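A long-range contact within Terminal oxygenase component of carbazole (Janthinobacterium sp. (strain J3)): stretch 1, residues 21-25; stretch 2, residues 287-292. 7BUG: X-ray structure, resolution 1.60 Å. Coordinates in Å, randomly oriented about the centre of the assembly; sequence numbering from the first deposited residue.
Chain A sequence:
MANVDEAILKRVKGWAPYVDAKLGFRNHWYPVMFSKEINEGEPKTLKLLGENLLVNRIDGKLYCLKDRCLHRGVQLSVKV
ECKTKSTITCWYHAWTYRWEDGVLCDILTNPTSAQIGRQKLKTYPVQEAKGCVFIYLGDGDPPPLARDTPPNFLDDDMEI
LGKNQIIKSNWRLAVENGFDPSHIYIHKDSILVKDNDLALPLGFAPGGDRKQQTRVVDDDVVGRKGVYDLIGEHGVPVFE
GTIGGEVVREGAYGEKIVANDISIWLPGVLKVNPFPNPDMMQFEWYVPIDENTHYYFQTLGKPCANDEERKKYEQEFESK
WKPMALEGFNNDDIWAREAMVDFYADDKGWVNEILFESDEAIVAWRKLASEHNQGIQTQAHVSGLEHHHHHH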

# COMPACT_ATOMS: atom_id res chain seq x y z
N ALA A 21 -6.96 -22.35 -1.82
CA ALA A 21 -5.51 -22.61 -1.70
C ALA A 21 -4.64 -21.45 -2.24
O ALA A 21 -3.71 -21.68 -3.01
CB ALA A 21 -5.16 -23.96 -2.25
N LYS A 22 -4.91 -20.24 -1.77
CA LYS A 22 -4.23 -19.00 -2.17
C LYS A 22 -2.73 -19.06 -1.87
O LYS A 22 -1.92 -18.52 -2.66
CB LYS A 22 -4.93 -17.82 -1.48
CG LYS A 22 -4.39 -16.46 -1.87
CD LYS A 22 -5.15 -15.38 -1.15
CE LYS A 22 -6.62 -15.42 -1.50
NZ LYS A 22 -7.15 -14.04 -1.57
N LEU A 23 -2.34 -19.75 -0.79
CA LEU A 23 -0.92 -19.89 -0.38
C LEU A 23 -0.30 -21.21 -0.85
O LEU A 23 0.87 -21.46 -0.49
CB LEU A 23 -0.82 -19.80 1.15
CG LEU A 23 -0.90 -18.42 1.73
CD1 LEU A 23 -1.06 -18.51 3.25
CD2 LEU A 23 0.34 -17.59 1.37
N GLY A 24 -1.00 -22.02 -1.63
CA GLY A 24 -0.52 -23.33 -2.07
C GLY A 24 -0.90 -24.45 -1.12
O GLY A 24 -1.57 -24.23 -0.10
N PHE A 25 -0.39 -25.61 -1.43
CA PHE A 25 -0.69 -26.87 -0.71
C PHE A 25 0.47 -27.21 0.19
O PHE A 25 1.62 -27.42 -0.27
CB PHE A 25 -1.00 -27.98 -1.72
CG PHE A 25 -2.21 -27.67 -2.55
CD1 PHE A 25 -3.45 -27.41 -1.97
CD2 PHE A 25 -2.12 -27.75 -3.93
CE1 PHE A 25 -4.58 -27.22 -2.77
CE2 PHE A 25 -3.26 -27.59 -4.71
CZ PHE A 25 -4.47 -27.27 -4.14
N VAL A 287 5.82 -22.20 -8.08
CA VAL A 287 5.97 -22.44 -6.62
C VAL A 287 5.42 -21.24 -5.85
O VAL A 287 5.93 -20.12 -5.98
CB VAL A 287 7.43 -22.70 -6.28
CG1 VAL A 287 7.58 -22.94 -4.79
CG2 VAL A 287 7.97 -23.84 -7.11
N PRO A 288 4.45 -21.45 -4.94
CA PRO A 288 3.88 -20.34 -4.20
C PRO A 288 4.90 -19.75 -3.22
O PRO A 288 5.49 -20.46 -2.37
CB PRO A 288 2.70 -20.94 -3.40
CG PRO A 288 2.52 -22.31 -3.97
CD PRO A 288 3.86 -22.72 -4.55
N ILE A 289 5.11 -18.44 -3.35
CA ILE A 289 5.95 -17.63 -2.43
C ILE A 289 5.06 -16.98 -1.39
O ILE A 289 5.31 -17.12 -0.19
CB ILE A 289 6.83 -16.61 -3.19
CG1 ILE A 289 7.89 -17.33 -3.99
CG2 ILE A 289 7.43 -15.58 -2.25
CD1 ILE A 289 8.65 -16.46 -4.94
N ASP A 290 4.01 -16.31 -1.86
CA ASP A 290 2.97 -15.72 -0.98
C ASP A 290 1.72 -15.61 -1.87
O ASP A 290 1.73 -16.16 -2.94
CB ASP A 290 3.45 -14.41 -0.37
CG ASP A 290 3.72 -13.28 -1.34
OD1 ASP A 290 3.26 -13.34 -2.50
OD2 ASP A 290 4.40 -12.28 -0.91
N GLU A 291 0.68 -14.92 -1.42
CA GLU A 291 -0.61 -14.91 -2.14
C GLU A 291 -0.42 -14.29 -3.51
O GLU A 291 -1.23 -14.50 -4.36
CB GLU A 291 -1.61 -14.13 -1.29
CG GLU A 291 -1.79 -14.75 0.08
CD GLU A 291 -0.94 -14.28 1.28
OE1 GLU A 291 -1.47 -14.47 2.43
OE2 GLU A 291 0.22 -13.74 1.12
N ASN A 292 0.61 -13.46 -3.68
CA ASN A 292 0.76 -12.58 -4.87
C ASN A 292 1.92 -12.99 -5.79
O ASN A 292 2.12 -12.32 -6.81
CB ASN A 292 1.06 -11.16 -4.38
CG ASN A 292 0.02 -10.62 -3.44
OD1 ASN A 292 -1.18 -10.80 -3.66
ND2 ASN A 292 0.48 -10.10 -2.31

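What holds two stretches together when their touching residues lie at least 264 apart in sequence and share no hydrogen bond? Carbon packing does the work. The contact buries 270 Å² counted over both sides, and most of it comes from Lys-22 and Leu-23 meeting Pro-288 and Glu-291. The first stretch presents Lys-22 and Leu-23 on a type I beta turn from Ala-21 to Gly-24, closed by a backbone hydrogen bond from Gly-24 N to Ala-21 O of 3.1 Å. The turn places Leu-23 beside Glu-291, with their CA atoms 5.3 Å apart, and Gly-24 beside Pro-288, with a corresponding spacing between CA atoms of 5.7 Å.

Why do Lys-22 and Glu-291, a pair with opposite charges, meet through their carbons? Lys-22 has chi1 and chi2 both t, so its chain runs out extended as far as CD, which lies 3.6 Å from Glu-291 CG. At chi3 the chain bends, in the m rotamer, and chi4 at -144° lies between wells; these last two torsions carry NZ away from Glu-291, to a hydrogen bond elsewhere in the structure. Glu-291 is m at chi1, with chi2 at 93°, also off the usual wells, and its OE1 is likewise hydrogen-bonded elsewhere. With Lys-22 NZ 7.0 Å from Glu-291 OE1, the nearer carboxylate oxygen, the two chains touch along their aliphatic portions while NZ and OE1 find their hydrogen bonds elsewhere.

How does Leu-23 reach the second stretch when its CA-to-CB bond points sideways? Its rotamer, m at chi1 and t at chi2, brings the end of the side chain nearer. CD2 comes to 3.6 Å from Glu-291 CD and 4.0 Å from Asp-290 CA, so a methyl group packs against both a carboxylate carbon and the backbone. The Asp-290 side chain, by contrast, starts away from the first stretch. Its chi1 is p, and OD1 accepts a hydrogen bond from Asn-292 N at 2.9 Å, tying the side chain to the backbone two residues on. What Asp-290 offers Leu-23 at closest approach is its CA.

Why is glycine suited to the place beside Pro-288? Gly-24 CA is 3.7 Å from Pro-288 CG, leaving no room for a side chain: an ideal CB on Gly-24 would stand only 2.5 Å from that same CG, a clash. The backbone gives an independent reason, since at phi 90° and psi -174° a CB would also be jammed against the carbonyl oxygen of Leu-23. Pro-288 directs its CA-to-CB bond toward the first stretch, and its ring, puckered C-gamma exo, fills the space beside the glycine. Pro-288 CB also lies 3.5 Å from Leu-23 O. The packing has a cost here, because that oxygen is buried by the contact and has no hydrogen-bonding partner anywhere in the model.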